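Local coordinates for ribose-phosphate pyrophosphokinase (Sulfolobus solfataricus, PDB 4TWB), which catalyses the magnesium-dependent transfer of the pyrophosphoryl group of ATP to the 1-hydroxyl of ribose 5-phosphate, giving the nucleotide precursor PRPP, at residues M1-S7 against E48-Q54. Numbering follows the deposited sequence.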
ATOM      1  N   MET A   1      26.132   3.678  14.854  1.00 55.60           N
ATOM      2  CA  MET A   1      24.808   3.064  14.777  1.00 61.19           C
ATOM      3  C   MET A   1      23.719   3.991  15.285  1.00 62.85           C
ATOM      4  O   MET A   1      23.881   4.621  16.331  1.00 61.29           O
ATOM      5  CB  MET A   1      24.753   1.779  15.599  1.00 48.30           C
ATOM      6  CG  MET A   1      25.335   0.573  14.908  1.00 70.27           C
ATOM      7  SD  MET A   1      24.742  -0.944  15.683  1.00 59.02           S
ATOM      8  CE  MET A   1      23.038  -0.909  15.167  1.00 57.69           C
ATOM      9  N   ILE A   2      22.610   4.063  14.548  1.00 61.69           N
ATOM     10  CA  ILE A   2      21.422   4.764  15.036  1.00 58.89           C
ATOM     11  C   ILE A   2      20.136   4.026  14.686  1.00 52.65           C
ATOM     12  O   ILE A   2      20.098   3.195  13.775  1.00 52.02           O
ATOM     13  CB  ILE A   2      21.326   6.214  14.525  1.00 59.73           C
ATOM     14  CG1 ILE A   2      21.060   6.238  13.026  1.00 56.52           C
ATOM     15  CG2 ILE A   2      22.589   6.986  14.844  1.00 75.02           C
ATOM     16  CD1 ILE A   2      20.840   7.628  12.512  1.00 62.54           C
ATOM     17  N   ILE A   3      19.086   4.343  15.431  1.00 47.07           N
ATOM     18  CA  ILE A   3      17.793   3.723  15.240  1.00 49.45           C
ATOM     19  C   ILE A   3      16.881   4.743  14.599  1.00 56.00           C
ATOM     20  O   ILE A   3      16.730   5.857  15.109  1.00 53.59           O
ATOM     21  CB  ILE A   3      17.159   3.319  16.589  1.00 37.18           C
ATOM     22  CG1 ILE A   3      17.951   2.188  17.237  1.00 39.70           C
ATOM     23  CG2 ILE A   3      15.713   2.914  16.392  1.00 36.62           C
ATOM     24  CD1 ILE A   3      17.569   1.957  18.673  1.00 45.02           C
ATOM     25  N   ILE A   4      16.273   4.372  13.479  1.00 56.36           N
ATOM     26  CA  ILE A   4      15.267   5.223  12.874  1.00 50.02           C
ATOM     27  C   ILE A   4      13.919   4.586  13.054  1.00 34.72           C
ATOM     28  O   ILE A   4      13.700   3.477  12.592  1.00 41.02           O
ATOM     29  CB  ILE A   4      15.512   5.455  11.370  1.00 50.00           C
ATOM     30  CG1 ILE A   4      16.852   6.163  11.151  1.00 49.44           C
ATOM     31  CG2 ILE A   4      14.389   6.293  10.793  1.00 39.21           C
ATOM     32  CD1 ILE A   4      17.269   6.235   9.717  1.00 42.79           C
ATOM     33  N   GLY A   5      13.020   5.297  13.724  1.00 40.00           N
ATOM     34  CA  GLY A   5      11.658   4.835  13.898  1.00 38.07           C
ATOM     35  C   GLY A   5      10.740   5.242  12.762  1.00 47.09           C
ATOM     36  O   GLY A   5      10.529   6.432  12.509  1.00 54.77           O
ATOM     37  N   GLY A   6      10.183   4.255  12.074  1.00 37.49           N
ATOM     38  CA  GLY A   6       9.267   4.525  10.983  1.00 40.09           C
ATOM     39  C   GLY A   6       7.935   5.077  11.445  1.00 45.39           C
ATOM     40  O   GLY A   6       7.795   5.549  12.574  1.00 38.82           O
ATOM     41  N   SER A   7       6.954   5.014  10.553  1.00 41.10           N
ATOM     42  CA  SER A   7       5.606   5.486  10.835  1.00 34.63           C
ATOM     43  C   SER A   7       4.809   4.519  11.694  1.00 37.80           C
ATOM     44  O   SER A   7       3.734   4.865  12.199  1.00 47.40           O
ATOM     45  CB  SER A   7       4.855   5.686   9.523  1.00 48.44           C
ATOM     46  OG  SER A   7       4.835   4.488   8.766  1.00 38.06           O
ATOM     47  N   GLU A  48      26.385   6.424   8.805  1.00 66.86           N
ATOM     48  CA  GLU A  48      25.848   5.655   9.916  1.00 62.20           C
ATOM     49  C   GLU A  48      25.356   4.252   9.513  1.00 65.73           C
ATOM     50  O   GLU A  48      24.996   4.007   8.355  1.00 59.04           O
ATOM     51  CB  GLU A  48      24.708   6.436  10.562  1.00 49.98           C
ATOM     52  CG  GLU A  48      24.683   6.353  12.067  1.00 78.71           C
ATOM     53  CD  GLU A  48      25.837   7.100  12.687  1.00 87.47           C
ATOM     54  OE1 GLU A  48      25.958   8.319  12.405  1.00 63.56           O
ATOM     55  OE2 GLU A  48      26.616   6.464  13.441  1.00 81.01           O
ATOM     56  N   GLU A  49      25.367   3.328  10.475  1.00 60.44           N
ATOM     57  CA  GLU A  49      24.672   2.054  10.328  1.00 50.44           C
ATOM     58  C   GLU A  49      23.281   2.233  10.913  1.00 59.71           C
ATOM     59  O   GLU A  49      23.121   2.687  12.049  1.00 53.33           O
ATOM     60  CB  GLU A  49      25.407   0.945  11.068  1.00 58.79           C
ATOM     61  CG  GLU A  49      26.508   0.279  10.261  1.00 66.68           C
ATOM     62  CD  GLU A  49      27.253  -0.786  11.058  1.00 80.89           C
ATOM     63  OE1 GLU A  49      27.536  -1.869  10.491  1.00 72.09           O
ATOM     64  OE2 GLU A  49      27.552  -0.535  12.252  1.00 74.28           O
ATOM     65  N   VAL A  50      22.261   1.890  10.142  1.00 52.10           N
ATOM     66  CA  VAL A  50      20.904   2.190  10.570  1.00 44.21           C
ATOM     67  C   VAL A  50      20.108   0.960  11.011  1.00 42.85           C
ATOM     68  O   VAL A  50      20.234  -0.136  10.457  1.00 44.19           O
ATOM     69  CB  VAL A  50      20.135   2.944   9.482  1.00 47.78           C
ATOM     70  CG1 VAL A  50      18.748   3.322   9.977  1.00 46.10           C
ATOM     71  CG2 VAL A  50      20.902   4.178   9.082  1.00 47.60           C
ATOM     72  N   LEU A  51      19.302   1.160  12.041  1.00 42.16           N
ATOM     73  CA  LEU A  51      18.339   0.160  12.460  1.00 44.31           C
ATOM     74  C   LEU A  51      16.971   0.774  12.262  1.00 45.17           C
ATOM     75  O   LEU A  51      16.537   1.597  13.071  1.00 42.03           O
ATOM     76  CB  LEU A  51      18.530  -0.209  13.932  1.00 45.62           C
ATOM     77  CG  LEU A  51      19.828  -0.913  14.326  1.00 46.79           C
ATOM     78  CD1 LEU A  51      19.770  -1.353  15.783  1.00 29.05           C
ATOM     79  CD2 LEU A  51      20.106  -2.098  13.410  1.00 47.29           C
ATOM     80  N   LEU A  52      16.309   0.381  11.176  1.00 37.69           N
ATOM     81  CA  LEU A  52      14.983   0.883  10.864  1.00 36.06           C
ATOM     82  C   LEU A  52      13.945   0.011  11.565  1.00 34.29           C
ATOM     83  O   LEU A  52      13.944  -1.209  11.407  1.00 40.55           O
ATOM     84  CB  LEU A  52      14.763   0.826   9.355  1.00 35.25           C
ATOM     85  CG  LEU A  52      13.742   1.759   8.689  1.00 34.91           C
ATOM     86  CD1 LEU A  52      13.032   0.978   7.586  1.00 30.05           C
ATOM     87  CD2 LEU A  52      12.743   2.350   9.665  1.00 27.28           C
ATOM     88  N   VAL A  53      13.072   0.629  12.347  1.00 28.14           N
ATOM     89  CA  VAL A  53      11.929  -0.067  12.904  1.00 29.82           C
ATOM     90  C   VAL A  53      10.637   0.329  12.188  1.00 35.56           C
ATOM     91  O   VAL A  53      10.173   1.459  12.321  1.00 34.98           O
ATOM     92  CB  VAL A  53      11.779   0.231  14.391  1.00 36.26           C
ATOM     93  CG1 VAL A  53      10.510  -0.433  14.931  1.00 32.39           C
ATOM     94  CG2 VAL A  53      13.010  -0.254  15.146  1.00 29.08           C
ATOM     95  N   GLN A  54      10.082  -0.608  11.419  1.00 27.64           N
ATOM     96  CA  GLN A  54       8.809  -0.430  10.719  1.00 35.14           C
ATOM     97  C   GLN A  54       8.032  -1.725  10.781  1.00 33.57           C
ATOM     98  O   GLN A  54       8.418  -2.701  10.151  1.00 31.74           O
ATOM     99  CB  GLN A  54       9.020  -0.103   9.234  1.00 29.88           C
ATOM    100  CG  GLN A  54       8.718   1.322   8.845  1.00 42.73           C
ATOM    101  CD  GLN A  54       7.265   1.700   9.037  1.00 37.68           C
ATOM    102  OE1 GLN A  54       6.913   2.353  10.012  1.00 47.82           O
ATOM    103  NE2 GLN A  54       6.420   1.298   8.111  1.00 33.12           N
TER
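Strands 2-5 and 49-53 run side by side in parallel, their axes 4.6 Å apart at closest and 29° from one another, as neighbours in the mixed sheet of the N-terminal PRTase-like domain. Parallel pairing is evident because I2 bonds to the residues on either side of V50, and I4 to those on either side of L52: I2 N to E49 O (2.9 Å), L51 N to I2 O (2.8 Å), I4 N to L51 O (2.8 Å), V53 N to I4 O (2.9 Å); G6 N to V53 O (2.8 Å) continues the ladder. The backbones of I3 and G5 hydrogen-bond to P23, V25 and V27 instead, so strand 2-5 lies between strands 24-31 and 49-53. Side chains alternate accordingly. I2, V50, I4 and L52 share one face, where I4 CD1 meets V50 CG1 at 3.3 Å and helix 60-76 packs on I4 and L52. I3, L51 and V53 occupy the other, with I3 CG1 4.1 Å from L51 CB; M1 CE also reaches L51 CG (3.3 Å). M1 N forms a salt bridge with E48 OE2 (3.2 Å). Q54 OE1 accepts a hydrogen bond from A8 N, and at G6 an ideal CB would lie just 2.3 Å from Q54 OE1, a clash that glycine avoids.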